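Local coordinates for beta-lactamase Rm3 (Uncultured bacterium, PDB 5IQK), which hydrolyses beta-lactam antibiotics as a zinc-dependent metallo-beta-lactamase of subclass B3, the kind of enzyme that confers antibiotic resistance, at residues L105-G113 with P123-M131; N182-S192 with L260-K269. All coordinates share one frame; numbering follows the deposited sequence.

Interaction 1 (L105-G113 with P123-M131); sequences LDLASGEVG and PKYPPVKDM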
# COMPACT_ATOMS: atom_id res chain seq x y z
N LEU A 105 6.94 -12.35 -7.31
CA LEU A 105 8.19 -13.08 -7.18
C LEU A 105 8.76 -12.91 -5.78
O LEU A 105 9.22 -13.88 -5.18
CB LEU A 105 9.21 -12.62 -8.22
CG LEU A 105 8.90 -12.94 -9.69
CD1 LEU A 105 9.95 -12.28 -10.57
CD2 LEU A 105 8.88 -14.44 -9.90
N ASP A 106 8.72 -11.68 -5.26
CA ASP A 106 9.16 -11.44 -3.88
C ASP A 106 8.29 -12.22 -2.89
O ASP A 106 8.81 -12.90 -2.00
CB ASP A 106 9.10 -9.95 -3.51
CG ASP A 106 9.92 -9.07 -4.42
OD1 ASP A 106 10.80 -9.59 -5.13
OD2 ASP A 106 9.69 -7.84 -4.41
N LEU A 107 6.97 -12.12 -3.04
CA LEU A 107 6.04 -12.76 -2.12
C LEU A 107 6.23 -14.27 -2.08
O LEU A 107 6.20 -14.87 -1.00
CB LEU A 107 4.59 -12.44 -2.51
CG LEU A 107 3.98 -11.18 -1.91
CD1 LEU A 107 4.81 -9.92 -2.18
CD2 LEU A 107 2.56 -11.02 -2.43
N ALA A 108 6.46 -14.87 -3.24
CA ALA A 108 6.59 -16.32 -3.35
C ALA A 108 7.83 -16.86 -2.64
O ALA A 108 7.83 -17.99 -2.15
CB ALA A 108 6.59 -16.74 -4.83
N SER A 109 8.89 -16.06 -2.57
CA SER A 109 10.12 -16.51 -1.96
C SER A 109 10.34 -15.89 -0.58
O SER A 109 11.20 -16.33 0.18
CB SER A 109 11.32 -16.18 -2.86
OG SER A 109 11.46 -14.78 -3.01
N GLY A 110 9.54 -14.88 -0.27
CA GLY A 110 9.66 -14.18 1.00
C GLY A 110 10.91 -13.30 1.04
O GLY A 110 11.40 -12.96 2.11
N GLU A 111 11.41 -12.92 -0.13
CA GLU A 111 12.57 -12.02 -0.19
C GLU A 111 12.69 -11.38 -1.57
O GLU A 111 12.24 -11.94 -2.58
CB GLU A 111 13.86 -12.75 0.15
CG GLU A 111 14.21 -13.88 -0.77
CD GLU A 111 15.37 -14.70 -0.25
OE1 GLU A 111 16.35 -14.09 0.24
OE2 GLU A 111 15.31 -15.94 -0.33
N VAL A 112 13.27 -10.19 -1.61
CA VAL A 112 13.32 -9.45 -2.85
C VAL A 112 14.50 -9.89 -3.69
O VAL A 112 15.43 -10.54 -3.19
CB VAL A 112 13.37 -7.95 -2.60
CG1 VAL A 112 12.16 -7.51 -1.74
CG2 VAL A 112 14.68 -7.58 -1.91
N GLY A 113 14.45 -9.56 -4.97
CA GLY A 113 15.50 -9.93 -5.91
C GLY A 113 16.49 -8.81 -6.12
O GLY A 113 16.33 -7.72 -5.58
N PRO A 123 15.17 -8.32 5.92
CA PRO A 123 15.05 -9.72 6.34
C PRO A 123 14.13 -10.52 5.43
O PRO A 123 13.28 -9.93 4.75
CB PRO A 123 14.44 -9.62 7.75
CG PRO A 123 14.54 -8.17 8.15
CD PRO A 123 14.52 -7.40 6.87
N LYS A 124 14.28 -11.85 5.42
CA LYS A 124 13.30 -12.71 4.75
C LYS A 124 11.99 -12.67 5.53
O LYS A 124 11.99 -12.38 6.73
CB LYS A 124 13.81 -14.15 4.66
CG LYS A 124 15.11 -14.30 3.88
CD LYS A 124 15.61 -15.74 3.87
CE LYS A 124 16.99 -15.83 3.23
NZ LYS A 124 17.40 -17.22 2.88
N TYR A 125 10.88 -12.96 4.86
CA TYR A 125 9.57 -13.03 5.53
C TYR A 125 8.78 -14.27 5.05
O TYR A 125 9.18 -14.92 4.08
CB TYR A 125 8.78 -11.73 5.30
CG TYR A 125 8.49 -11.36 3.85
CD1 TYR A 125 7.41 -11.91 3.17
CD2 TYR A 125 9.26 -10.41 3.20
CE1 TYR A 125 7.14 -11.55 1.85
CE2 TYR A 125 9.00 -10.04 1.88
CZ TYR A 125 7.94 -10.62 1.21
OH TYR A 125 7.67 -10.25 -0.10
N PRO A 126 7.66 -14.60 5.73
CA PRO A 126 6.94 -15.82 5.34
C PRO A 126 6.44 -15.80 3.90
O PRO A 126 5.74 -14.87 3.50
CB PRO A 126 5.77 -15.86 6.32
CG PRO A 126 6.28 -15.15 7.52
CD PRO A 126 7.12 -14.03 6.98
N PRO A 127 6.80 -16.82 3.11
CA PRO A 127 6.38 -16.87 1.70
C PRO A 127 4.86 -16.97 1.55
O PRO A 127 4.20 -17.65 2.34
CB PRO A 127 7.07 -18.14 1.18
CG PRO A 127 8.22 -18.36 2.11
CD PRO A 127 7.69 -17.95 3.45
N VAL A 128 4.32 -16.31 0.53
CA VAL A 128 2.89 -16.37 0.26
C VAL A 128 2.65 -17.50 -0.71
O VAL A 128 3.29 -17.56 -1.77
CB VAL A 128 2.35 -15.06 -0.31
CG1 VAL A 128 0.85 -15.20 -0.57
CG2 VAL A 128 2.61 -13.92 0.67
N LYS A 129 1.74 -18.38 -0.34
CA LYS A 129 1.53 -19.65 -1.02
C LYS A 129 0.74 -19.51 -2.33
O LYS A 129 1.15 -20.01 -3.37
CB LYS A 129 0.82 -20.60 -0.04
CG LYS A 129 0.91 -22.09 -0.34
CD LYS A 129 0.02 -22.89 0.62
CE LYS A 129 0.37 -24.37 0.62
NZ LYS A 129 -0.65 -25.22 1.30
N ASP A 130 -0.40 -18.82 -2.27
CA ASP A 130 -1.33 -18.79 -3.41
C ASP A 130 -1.61 -17.37 -3.88
O ASP A 130 -2.04 -16.52 -3.11
CB ASP A 130 -2.63 -19.49 -3.03
CG ASP A 130 -2.41 -20.94 -2.66
OD1 ASP A 130 -1.81 -21.68 -3.47
OD2 ASP A 130 -2.82 -21.34 -1.55
N MET A 131 -1.37 -17.12 -5.17
CA MET A 131 -1.43 -15.75 -5.69
C MET A 131 -2.08 -15.60 -7.06
O MET A 131 -2.13 -16.53 -7.84
CB MET A 131 -0.02 -15.18 -5.74
CG MET A 131 0.56 -14.89 -4.38
SD MET A 131 2.13 -14.08 -4.56
CE MET A 131 3.17 -15.44 -5.08
O HOH W 1 11.40 -16.56 3.02
O HOH W 2 12.51 -9.78 2.40

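Interaction 2 (N182-S192 with L260-K269); sequences NAVSRPGFKFS and LLDSRLDQEK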
# COMPACT_ATOMS: atom_id res chain seq x y z
N ASN A 182 8.69 6.78 -3.05
CA ASN A 182 9.84 7.51 -2.56
C ASN A 182 11.15 6.81 -2.96
O ASN A 182 11.31 5.60 -2.78
CB ASN A 182 9.75 7.71 -1.03
CG ASN A 182 9.63 6.41 -0.23
OD1 ASN A 182 9.03 5.42 -0.68
ND2 ASN A 182 10.19 6.42 0.98
N ALA A 183 12.06 7.60 -3.52
CA ALA A 183 13.36 7.10 -3.95
C ALA A 183 14.31 6.94 -2.76
O ALA A 183 15.20 7.78 -2.52
CB ALA A 183 13.97 8.03 -5.01
N VAL A 184 14.09 5.87 -2.01
CA VAL A 184 14.97 5.49 -0.91
C VAL A 184 15.46 4.07 -1.19
O VAL A 184 14.83 3.32 -1.94
CB VAL A 184 14.25 5.53 0.45
CG1 VAL A 184 13.67 6.91 0.69
CG2 VAL A 184 13.12 4.50 0.46
N SER A 185 16.60 3.71 -0.60
CA SER A 185 17.26 2.44 -0.91
C SER A 185 18.25 2.06 0.19
O SER A 185 18.44 2.80 1.15
CB SER A 185 18.03 2.56 -2.23
OG SER A 185 19.15 3.42 -2.05
N ARG A 186 18.91 0.91 0.02
CA ARG A 186 20.09 0.66 0.82
C ARG A 186 21.17 1.67 0.40
O ARG A 186 21.18 2.15 -0.74
CB ARG A 186 20.57 -0.78 0.65
CG ARG A 186 21.25 -1.12 -0.71
CD ARG A 186 21.30 -2.62 -0.79
NE ARG A 186 21.89 -3.26 -1.97
CZ ARG A 186 21.29 -3.35 -3.17
NH1 ARG A 186 21.88 -4.02 -4.15
NH2 ARG A 186 20.13 -2.75 -3.40
N PRO A 187 22.07 2.02 1.34
CA PRO A 187 23.16 2.91 0.94
C PRO A 187 23.97 2.31 -0.20
O PRO A 187 24.20 1.09 -0.25
CB PRO A 187 23.99 3.05 2.22
CG PRO A 187 22.98 2.87 3.31
CD PRO A 187 22.06 1.77 2.79
N GLY A 188 24.38 3.15 -1.14
CA GLY A 188 25.20 2.68 -2.24
C GLY A 188 24.42 2.38 -3.51
O GLY A 188 24.99 2.44 -4.59
N PHE A 189 23.12 2.07 -3.38
CA PHE A 189 22.26 1.87 -4.55
C PHE A 189 22.07 3.20 -5.26
O PHE A 189 21.91 4.22 -4.60
CB PHE A 189 20.91 1.28 -4.15
CG PHE A 189 19.94 1.14 -5.30
CD1 PHE A 189 19.96 -0.00 -6.09
CD2 PHE A 189 19.04 2.15 -5.61
CE1 PHE A 189 19.08 -0.15 -7.16
CE2 PHE A 189 18.14 2.01 -6.67
CZ PHE A 189 18.18 0.86 -7.45
N LYS A 190 22.10 3.18 -6.59
CA LYS A 190 21.92 4.40 -7.37
C LYS A 190 20.73 4.26 -8.32
O LYS A 190 20.73 3.45 -9.25
CB LYS A 190 23.21 4.73 -8.14
CG LYS A 190 24.38 5.09 -7.22
CD LYS A 190 25.30 6.15 -7.82
CE LYS A 190 26.57 6.28 -7.00
NZ LYS A 190 27.52 7.31 -7.53
N PHE A 191 19.69 5.04 -8.06
CA PHE A 191 18.53 5.07 -8.94
C PHE A 191 18.92 5.48 -10.37
O PHE A 191 18.29 5.06 -11.35
CB PHE A 191 17.48 6.02 -8.40
CG PHE A 191 16.71 5.45 -7.25
CD1 PHE A 191 15.54 4.74 -7.47
CD2 PHE A 191 17.16 5.61 -5.94
CE1 PHE A 191 14.82 4.20 -6.41
CE2 PHE A 191 16.44 5.08 -4.87
CZ PHE A 191 15.29 4.36 -5.11
N SER A 192 19.96 6.30 -10.46
CA SER A 192 20.41 6.84 -11.74
C SER A 192 21.40 5.91 -12.44
O SER A 192 21.78 6.18 -13.58
CB SER A 192 21.04 8.22 -11.55
OG SER A 192 22.21 8.16 -10.75
N LEU A 260 11.57 14.88 -3.52
CA LEU A 260 12.48 13.90 -2.93
C LEU A 260 13.41 13.34 -4.01
O LEU A 260 14.63 13.25 -3.81
CB LEU A 260 11.69 12.78 -2.24
CG LEU A 260 12.41 11.64 -1.50
CD1 LEU A 260 11.50 11.01 -0.47
CD2 LEU A 260 12.92 10.56 -2.44
N LEU A 261 12.85 12.95 -5.16
CA LEU A 261 13.69 12.41 -6.24
C LEU A 261 14.75 13.41 -6.71
O LEU A 261 15.91 13.03 -6.96
CB LEU A 261 12.84 11.96 -7.43
CG LEU A 261 13.67 11.37 -8.57
CD1 LEU A 261 14.48 10.16 -8.10
CD2 LEU A 261 12.79 10.99 -9.75
N ASP A 262 14.38 14.69 -6.84
CA ASP A 262 15.34 15.71 -7.26
C ASP A 262 16.52 15.80 -6.31
O ASP A 262 17.68 15.90 -6.75
CB ASP A 262 14.68 17.09 -7.35
CG ASP A 262 13.68 17.19 -8.49
OD1 ASP A 262 13.81 16.43 -9.47
OD2 ASP A 262 12.78 18.06 -8.41
N SER A 263 16.24 15.75 -5.02
CA SER A 263 17.28 15.78 -4.00
C SER A 263 18.15 14.55 -4.06
O SER A 263 19.37 14.63 -3.91
CB SER A 263 16.68 15.90 -2.60
OG SER A 263 16.08 17.16 -2.41
N ARG A 264 17.51 13.40 -4.25
CA ARG A 264 18.21 12.13 -4.30
C ARG A 264 19.18 12.08 -5.48
O ARG A 264 20.35 11.72 -5.32
CB ARG A 264 17.19 10.98 -4.37
CG ARG A 264 17.79 9.61 -4.67
CD ARG A 264 18.76 9.17 -3.59
NE ARG A 264 19.37 7.89 -3.92
CZ ARG A 264 19.27 6.79 -3.19
NH1 ARG A 264 18.59 6.81 -2.05
NH2 ARG A 264 19.86 5.67 -3.60
N LEU A 265 18.69 12.47 -6.65
CA LEU A 265 19.53 12.52 -7.86
C LEU A 265 20.69 13.49 -7.71
O LEU A 265 21.78 13.25 -8.21
CB LEU A 265 18.69 12.89 -9.08
CG LEU A 265 17.68 11.80 -9.43
CD1 LEU A 265 16.85 12.16 -10.66
CD2 LEU A 265 18.39 10.46 -9.61
N ASP A 266 20.46 14.60 -7.02
CA ASP A 266 21.54 15.54 -6.77
C ASP A 266 22.60 14.88 -5.88
O ASP A 266 23.79 15.04 -6.13
CB ASP A 266 21.02 16.83 -6.14
CG ASP A 266 22.13 17.80 -5.82
OD1 ASP A 266 22.75 18.35 -6.76
OD2 ASP A 266 22.40 18.01 -4.61
N GLN A 267 22.17 14.13 -4.88
CA GLN A 267 23.11 13.42 -4.00
C GLN A 267 23.88 12.34 -4.75
O GLN A 267 25.07 12.16 -4.52
CB GLN A 267 22.37 12.81 -2.80
CG GLN A 267 21.82 13.85 -1.82
CD GLN A 267 20.80 13.28 -0.85
OE1 GLN A 267 20.47 12.09 -0.89
NE2 GLN A 267 20.28 14.13 0.03
N GLU A 268 23.22 11.63 -5.67
CA GLU A 268 23.89 10.56 -6.41
C GLU A 268 24.94 11.11 -7.37
O GLU A 268 25.94 10.44 -7.67
CB GLU A 268 22.87 9.73 -7.19
CG GLU A 268 21.87 8.99 -6.31
CD GLU A 268 21.08 7.92 -7.05
OE1 GLU A 268 21.24 7.78 -8.28
OE2 GLU A 268 20.29 7.21 -6.39
N LYS A 269 24.73 12.33 -7.87
CA LYS A 269 25.61 12.86 -8.91
C LYS A 269 26.83 13.61 -8.36
O LYS A 269 27.80 13.81 -9.09
CB LYS A 269 24.83 13.80 -9.84
CG LYS A 269 23.77 13.10 -10.70
CD LYS A 269 24.36 12.02 -11.60
CE LYS A 269 23.27 11.27 -12.35
NZ LYS A 269 23.81 10.19 -13.22
O HOH W 3 17.01 8.87 -0.58
O HOH W 4 17.86 5.91 0.86

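Interaction 1 (L105-G113 with P123-M131)
K124 and E111 meet beside the end of helix 101-109 of this metallo-beta-lactamase fold, where the chain returns toward edge strand 131-133. The extended K124 chain runs alongside E111, pointing the same way; its NZ stays 4.0 Å from E111 OE2, beyond a salt bridge. Y125 N donates to G110 O at 2.8 Å, in the carbonyl plane on a lone pair. With CG between the backbone N and the carbonyl carbon (chi1 59°), the Y125 ring folds back beneath G110, whose CA lies 3.8 Å from the ring centroid, 14° off its normal, a CH-pi contact. The phenol OH reaches on to G78 O, with which it hydrogen-bonds. G110 leaves the helix with positive phi, and its CA lies 3.2 Å from Y125 O in a CA-H...O contact; a water donates to both Y125 O and S109 O. P127 lays CB 3.4 Å from A108 O, beside the last helical carbonyls. Next, V128 N donates to L107 O at 2.8 Å, nearly straight at the hydrogen (171°) although it sits above the carbonyl plane. V128 CG2 packs beside L107 CG, and L86 and V97 enlarge this apolar patch. M131 closes the contact: its chain bends at the thioether, SD lying 3.6 Å from L107 CB and CE touching A108 CB.

Interaction 2 (N182-S192 with L260-K269)
E268 of the C-terminal helix 249-269 receives the backbone N-H groups of F191 and S192, in the loop 182-192, which includes the type II beta turn R186-F189. The tight part is largely polar. R264 NE meets the anti lone pair of E268 OE2 at 2.7 Å in an intrahelical salt bridge, leaving the syn lone pair for F191 N at 2.8 Å. The other oxygen, OE1, takes S192 N on its syn lone pair and S192 OG (2.7 Å) nearly along its C-O axis, so four donors fix the carboxylate's rotation. The guanidinium, carried across by a chain bent at chi2 (62°), sends NH2 to S185 OG at 2.8 Å, in its own plane, and makes a weak bond to F189 O. S185 OG in turn donates to R186 O, which F189 N reaches from the opposite face. The F191 ring stands nearly upright on R264, the planes 79° apart, with CD2 over the guanidinium face. A183 CB lies over one face of this ring and F189 CE2 over the other. The start of the helix segment is close-packed and apolar: A183 CB touches L260 CD2 and L261 CD1, each at 3.8 Å, and L261 also packs on helix 200-212. The looser side holds water, one molecule linking R264 NH1 to A183 O, and the exposed K190 and K269 chains; K190 NZ lies 3.5 Å from E268 O.

Overall arrangement
Both contacts are partly buried and peripheral, their centres about 16 and 21 Å from the chain centre, and each sets an irregular segment against a helix end. Interaction 1 is local, its segments separated by nine residues, and joins helix 101-109 to the edge of the seven-stranded sheet through backbone bonds and apolar side chains. Interaction 2 spans 67 residues and relies on charged side chains serving loop backbone. The two do not touch; their nearest atoms are about 7 Å apart. Each borders a zinc-bearing region: Y125 bonds to G78, between zinc ligands H77 and H79, while N182 O accepts from H155 ND1, a second-shell bond to another ligand.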